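Local structure of hypothetical signal peptide protein (Sinorhizobium meliloti, 3PJY) at residues L68-S77 with V102-V113. The protein is of unknown function, a member of the DUF192 family that probably carries a signal peptide and has tentatively been called a transcription regulator. Numbering follows the deposited sequence.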
ATOM      1  N   LEU B  68      -2.875  18.935 -14.175  1.00 17.80           N
ATOM      2  CA  LEU B  68      -3.208  18.472 -12.819  1.00 18.33           C
ATOM      3  C   LEU B  68      -2.375  19.290 -11.835  1.00 16.51           C
ATOM      4  O   LEU B  68      -1.149  19.350 -11.988  1.00 17.65           O
ATOM      5  CB  LEU B  68      -2.781  17.006 -12.637  1.00 18.89           C
ATOM      6  CG  LEU B  68      -3.561  15.951 -13.457  1.00 22.18           C
ATOM      7  CD1 LEU B  68      -2.808  14.615 -13.417  1.00 27.30           C
ATOM      8  CD2 LEU B  68      -4.945  15.837 -12.869  1.00 24.53           C
ATOM      9  N   PRO B  69      -3.011  19.894 -10.802  1.00 17.83           N
ATOM     10  CA  PRO B  69      -2.201  20.454  -9.735  1.00 18.87           C
ATOM     11  C   PRO B  69      -1.500  19.310  -8.980  1.00 17.47           C
ATOM     12  O   PRO B  69      -2.107  18.249  -8.774  1.00 17.87           O
ATOM     13  CB  PRO B  69      -3.207  21.168  -8.848  1.00 22.24           C
ATOM     14  CG  PRO B  69      -4.475  20.539  -9.134  1.00 24.44           C
ATOM     15  CD  PRO B  69      -4.451  20.024 -10.541  1.00 22.22           C
ATOM     16  N   LEU B  70      -0.257  19.528  -8.609  1.00 17.41           N
ATOM     17  CA  LEU B  70       0.601  18.440  -8.044  1.00 16.48           C
ATOM     18  C   LEU B  70       1.276  18.863  -6.752  1.00 18.03           C
ATOM     19  O   LEU B  70       1.625  20.026  -6.578  1.00 19.27           O
ATOM     20  CB  LEU B  70       1.688  18.008  -9.039  1.00 17.33           C
ATOM     21  CG  LEU B  70       1.194  17.459 -10.366  1.00 16.73           C
ATOM     22  CD1 LEU B  70       2.410  17.173 -11.306  1.00 17.21           C
ATOM     23  CD2 LEU B  70       0.323  16.180 -10.172  1.00 17.71           C
ATOM     24  N   ASP B  71       1.522  17.882  -5.887  1.00 16.32           N
ATOM     25  CA  ASP B  71       2.502  17.983  -4.820  1.00 15.41           C
ATOM     26  C   ASP B  71       3.793  17.277  -5.287  1.00 14.94           C
ATOM     27  O   ASP B  71       3.742  16.215  -5.940  1.00 14.86           O
ATOM     28  CB  ASP B  71       2.036  17.267  -3.541  1.00 15.34           C
ATOM     29  CG  ASP B  71       0.916  17.954  -2.800  1.00 18.14           C
ATOM     30  OD1 ASP B  71       0.544  19.116  -3.133  1.00 19.61           O
ATOM     31  OD2 ASP B  71       0.387  17.317  -1.837  1.00 19.53           O
HETATM   32  N   MSE B  72       4.940  17.888  -5.007  1.00 15.28           N
HETATM   33  CA  MSE B  72       6.256  17.381  -5.384  1.00 15.53           C
HETATM   34  C   MSE B  72       7.062  17.027  -4.154  1.00 16.22           C
HETATM   35  O   MSE B  72       7.198  17.866  -3.242  1.00 16.86           O
HETATM   36  CB  MSE B  72       7.035  18.401  -6.247  1.00 15.40           C
HETATM   37  CG  MSE B  72       6.388  18.722  -7.497  1.00 18.77           C
HETATM   38 SE   MSE B  72       7.533  20.018  -8.368  0.75 21.28          SE
HETATM   39  CE  MSE B  72       6.523  20.157 -10.046  1.00 21.74           C
ATOM     40  N   LEU B  73       7.590  15.810  -4.082  1.00 15.46           N
ATOM     41  CA  LEU B  73       8.418  15.378  -2.969  1.00 13.11           C
ATOM     42  C   LEU B  73       9.820  15.070  -3.531  1.00 14.35           C
ATOM     43  O   LEU B  73       9.944  14.274  -4.443  1.00 14.51           O
ATOM     44  CB  LEU B  73       7.860  14.149  -2.261  1.00 14.45           C
ATOM     45  CG  LEU B  73       6.462  14.241  -1.640  1.00 16.87           C
ATOM     46  CD1 LEU B  73       5.338  14.292  -2.676  1.00 19.84           C
ATOM     47  CD2 LEU B  73       6.236  13.012  -0.764  1.00 22.62           C
ATOM     48  N   PHE B  74      10.832  15.746  -2.994  1.00 14.91           N
ATOM     49  CA  PHE B  74      12.244  15.602  -3.401  1.00 15.78           C
ATOM     50  C   PHE B  74      12.907  14.637  -2.460  1.00 17.03           C
ATOM     51  O   PHE B  74      12.902  14.871  -1.258  1.00 16.73           O
ATOM     52  CB  PHE B  74      12.879  16.979  -3.339  1.00 17.20           C
ATOM     53  CG  PHE B  74      12.337  17.928  -4.387  1.00 15.72           C
ATOM     54  CD1 PHE B  74      12.899  17.968  -5.656  1.00 18.30           C
ATOM     55  CD2 PHE B  74      11.306  18.768  -4.113  1.00 19.24           C
ATOM     56  CE1 PHE B  74      12.423  18.825  -6.613  1.00 19.12           C
ATOM     57  CE2 PHE B  74      10.808  19.615  -5.088  1.00 19.72           C
ATOM     58  CZ  PHE B  74      11.374  19.626  -6.350  1.00 21.09           C
ATOM     59  N   ILE B  75      13.444  13.546  -2.979  1.00 14.53           N
ATOM     60  CA  ILE B  75      13.759  12.372  -2.208  1.00 16.14           C
ATOM     61  C   ILE B  75      15.202  11.936  -2.380  1.00 16.42           C
ATOM     62  O   ILE B  75      15.693  11.816  -3.512  1.00 16.98           O
ATOM     63  CB  ILE B  75      12.782  11.206  -2.560  1.00 16.24           C
ATOM     64  CG1 ILE B  75      11.318  11.626  -2.220  1.00 18.94           C
ATOM     65  CG2 ILE B  75      13.152   9.909  -1.847  1.00 17.46           C
ATOM     66  CD1 ILE B  75      10.273  10.651  -2.797  1.00 19.52           C
ATOM     67  N   ALA B  76      15.856  11.658  -1.268  1.00 16.55           N
ATOM     68  CA  ALA B  76      17.259  11.203  -1.296  1.00 19.02           C
ATOM     69  C   ALA B  76      17.361   9.751  -1.754  1.00 20.07           C
ATOM     70  O   ALA B  76      16.378   9.031  -1.786  1.00 18.91           O
ATOM     71  CB  ALA B  76      17.863  11.379   0.098  1.00 21.31           C
ATOM     72  N   SER B  77      18.582   9.282  -2.069  1.00 21.01           N
ATOM     73  CA  SER B  77      18.739   7.889  -2.499  1.00 21.37           C
ATOM     74  C   SER B  77      18.290   6.832  -1.485  1.00 22.81           C
ATOM     75  O   SER B  77      17.921   5.714  -1.879  1.00 24.72           O
ATOM     76  CB  SER B  77      20.209   7.583  -2.905  1.00 27.19           C
ATOM     77  OG  SER B  77      21.038   7.878  -1.839  1.00 30.80           O
ATOM     78  N   VAL B 102      19.392  15.336  -4.780  1.00 18.45           N
ATOM     79  CA  VAL B 102      18.421  14.279  -4.529  1.00 16.83           C
ATOM     80  C   VAL B 102      18.533  13.226  -5.627  1.00 18.34           C
ATOM     81  O   VAL B 102      19.249  13.423  -6.621  1.00 17.32           O
ATOM     82  CB  VAL B 102      16.957  14.831  -4.497  1.00 17.47           C
ATOM     83  CG1 VAL B 102      16.787  15.792  -3.263  1.00 20.80           C
ATOM     84  CG2 VAL B 102      16.543  15.524  -5.814  1.00 18.62           C
ATOM     85  N   ALA B 103      17.835  12.103  -5.436  1.00 17.04           N
ATOM     86  CA  ALA B 103      17.882  10.984  -6.363  1.00 15.33           C
ATOM     87  C   ALA B 103      16.556  10.730  -7.080  1.00 14.56           C
ATOM     88  O   ALA B 103      16.521  10.080  -8.112  1.00 15.92           O
ATOM     89  CB  ALA B 103      18.302   9.705  -5.616  1.00 18.81           C
ATOM     90  N   TYR B 104      15.456  11.195  -6.490  1.00 15.02           N
ATOM     91  CA  TYR B 104      14.102  10.966  -7.006  1.00 14.64           C
ATOM     92  C   TYR B 104      13.236  12.164  -6.746  1.00 13.55           C
ATOM     93  O   TYR B 104      13.476  12.945  -5.797  1.00 15.69           O
ATOM     94  CB  TYR B 104      13.422   9.776  -6.343  1.00 14.37           C
ATOM     95  CG  TYR B 104      14.165   8.477  -6.366  1.00 18.09           C
ATOM     96  CD1 TYR B 104      15.020   8.152  -5.316  1.00 19.73           C
ATOM     97  CD2 TYR B 104      13.983   7.563  -7.387  1.00 19.15           C
ATOM     98  CE1 TYR B 104      15.681   6.993  -5.286  1.00 21.99           C
ATOM     99  CE2 TYR B 104      14.673   6.350  -7.368  1.00 24.91           C
ATOM    100  CZ  TYR B 104      15.543   6.112  -6.336  1.00 24.52           C
ATOM    101  OH  TYR B 104      16.206   4.919  -6.286  1.00 29.38           O
ATOM    102  N   VAL B 105      12.189  12.307  -7.544  1.00 14.21           N
ATOM    103  CA  VAL B 105      11.077  13.193  -7.232  1.00 13.52           C
ATOM    104  C   VAL B 105       9.800  12.358  -7.379  1.00 13.66           C
ATOM    105  O   VAL B 105       9.637  11.609  -8.350  1.00 13.87           O
ATOM    106  CB  VAL B 105      11.014  14.419  -8.111  1.00 13.61           C
ATOM    107  CG1 VAL B 105       9.679  15.178  -8.011  1.00 16.30           C
ATOM    108  CG2 VAL B 105      12.188  15.397  -7.778  1.00 14.34           C
ATOM    109  N   LEU B 106       8.918  12.465  -6.392  1.00 13.49           N
ATOM    110  CA  LEU B 106       7.567  11.857  -6.468  1.00 12.04           C
ATOM    111  C   LEU B 106       6.562  12.966  -6.715  1.00 14.52           C
ATOM    112  O   LEU B 106       6.483  13.913  -5.922  1.00 14.00           O
ATOM    113  CB  LEU B 106       7.253  11.085  -5.173  1.00 13.90           C
ATOM    114  CG  LEU B 106       5.898  10.419  -5.094  1.00 14.66           C
ATOM    115  CD1 LEU B 106       5.664   9.425  -6.212  1.00 14.21           C
ATOM    116  CD2 LEU B 106       5.767   9.770  -3.724  1.00 15.37           C
ATOM    117  N   GLU B 107       5.800  12.837  -7.802  1.00 13.18           N
ATOM    118  CA  GLU B 107       4.679  13.729  -8.044  1.00 12.95           C
ATOM    119  C   GLU B 107       3.359  13.028  -7.733  1.00 14.32           C
ATOM    120  O   GLU B 107       3.104  11.926  -8.199  1.00 13.97           O
ATOM    121  CB  GLU B 107       4.655  14.234  -9.471  1.00 13.53           C
ATOM    122  CG  GLU B 107       5.713  15.255  -9.751  1.00 15.98           C
ATOM    123  CD  GLU B 107       5.696  15.823 -11.152  1.00 18.47           C
ATOM    124  OE1 GLU B 107       5.053  15.315 -12.083  1.00 16.25           O
ATOM    125  OE2 GLU B 107       6.399  16.836 -11.346  1.00 24.32           O
ATOM    126  N   LEU B 108       2.545  13.675  -6.922  1.00 13.70           N
ATOM    127  CA  LEU B 108       1.244  13.190  -6.508  1.00 12.59           C
ATOM    128  C   LEU B 108       0.196  14.272  -6.779  1.00 14.20           C
ATOM    129  O   LEU B 108       0.534  15.454  -6.956  1.00 14.97           O
ATOM    130  CB  LEU B 108       1.260  12.902  -5.011  1.00 14.63           C
ATOM    131  CG  LEU B 108       2.273  11.839  -4.539  1.00 14.99           C
ATOM    132  CD1 LEU B 108       2.362  11.826  -3.010  1.00 18.69           C
ATOM    133  CD2 LEU B 108       1.885  10.497  -5.084  1.00 16.64           C
ATOM    134  N   ASN B 109      -1.082  13.906  -6.760  1.00 14.62           N
ATOM    135  CA  ASN B 109      -2.108  14.928  -6.857  1.00 15.08           C
ATOM    136  C   ASN B 109      -1.908  15.961  -5.753  1.00 16.94           C
ATOM    137  O   ASN B 109      -1.596  15.629  -4.598  1.00 16.46           O
ATOM    138  CB  ASN B 109      -3.492  14.347  -6.711  1.00 17.43           C
ATOM    139  CG  ASN B 109      -3.983  13.675  -7.963  1.00 18.12           C
ATOM    140  OD1 ASN B 109      -4.341  14.347  -8.939  1.00 20.11           O
ATOM    141  ND2 ASN B 109      -4.063  12.350  -7.929  1.00 17.57           N
ATOM    142  N   ALA B 110      -2.117  17.231  -6.057  1.00 17.52           N
ATOM    143  CA  ALA B 110      -2.074  18.246  -5.003  1.00 18.12           C
ATOM    144  C   ALA B 110      -3.018  17.913  -3.872  1.00 19.00           C
ATOM    145  O   ALA B 110      -4.162  17.452  -4.094  1.00 18.78           O
ATOM    146  CB  ALA B 110      -2.356  19.670  -5.573  1.00 19.72           C
ATOM    147  N   GLY B 111      -2.552  18.126  -2.648  1.00 20.00           N
ATOM    148  CA  GLY B 111      -3.324  17.804  -1.453  1.00 21.02           C
ATOM    149  C   GLY B 111      -3.005  16.442  -0.872  1.00 19.53           C
ATOM    150  O   GLY B 111      -3.444  16.126   0.239  1.00 20.56           O
ATOM    151  N   THR B 112      -2.263  15.620  -1.628  1.00 16.82           N
ATOM    152  CA  THR B 112      -1.934  14.262  -1.154  1.00 16.80           C
ATOM    153  C   THR B 112      -1.055  14.265   0.099  1.00 17.84           C
ATOM    154  O   THR B 112      -1.285  13.476   1.018  1.00 18.25           O
ATOM    155  CB  THR B 112      -1.324  13.393  -2.237  1.00 17.92           C
ATOM    156  OG1 THR B 112      -2.210  13.365  -3.365  1.00 17.34           O
ATOM    157  CG2 THR B 112      -1.184  11.946  -1.737  1.00 16.79           C
ATOM    158  N   VAL B 113      -0.093  15.173   0.142  1.00 17.00           N
ATOM    159  CA  VAL B 113       0.806  15.272   1.314  1.00 17.70           C
ATOM    160  C   VAL B 113       0.023  15.520   2.561  1.00 19.98           C
ATOM    161  O   VAL B 113       0.187  14.822   3.577  1.00 19.75           O
ATOM    162  CB  VAL B 113       1.934  16.285   1.081  1.00 20.27           C
ATOM    163  CG1 VAL B 113       2.697  16.651   2.395  1.00 20.43           C
ATOM    164  CG2 VAL B 113       2.895  15.723  -0.004  1.00 17.06           C
TER
HETATM  165  O   HOH W   1      -4.503  17.027  -8.941  1.00 20.41           O
HETATM  166  O   HOH W   2      17.911   4.578  -4.290  1.00 41.12           O
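Asp71 reaches from strand 70-75 to the first turn of helix 112-116, where its OD2 accepts a bond from Val113 N at 3.0 Å, nearly straight (167° at the hydrogen) and met almost along the C-O axis. Chi1 of -72°, with CG anti to the carbonyl carbon, swings the carboxylate over the type II turn Asn109 to Thr112. Both oxygens also receive weak bonds from Gly111 N, and OD1 has a further donor in Asn87 N; together these N-H groups fix the carboxylate's position. Thr112 N closes the turn on Asn109 O, and Thr112 OG1 adds a second bond to that oxygen at 2.7 Å, from the same face of its plane.

Behind this, strands 70-75 and 104-109 run antiparallel at 155°, packed on both faces. Leu73 CD1 lies 3.9 Å from Leu108 CD1 and slides past Val113 CG2, the two side chains pointing in opposite directions. On the reverse face, Val105 CG2 approaches Phe74 CD1 at 3.4 Å, the side chains lying side by side, and Val102 CG2 meets the ring edge; Met61 touches both Phe74 and Val105.

Solvent enters beside exposed Pro69 and Ser77, whereas Asp71 is buried. One water donates to both Pro69 O and Asn109 OD1, while Asn109 ND2 binds Met43 O; another links Ser77 O with Tyr104 OH. Near Ser77, Ile75 O accepts Ala103 N at 2.9 Å and Tyr104 N at 3.1 Å, two residues facing one as in a classic beta bulge. Together these features describe an antiparallel strand pair within the mixed sheet of the DUF192 fold, bulged at one end, while at the other strand 104-109 turns into helix 112-116, whose N-terminus Asp71 holds.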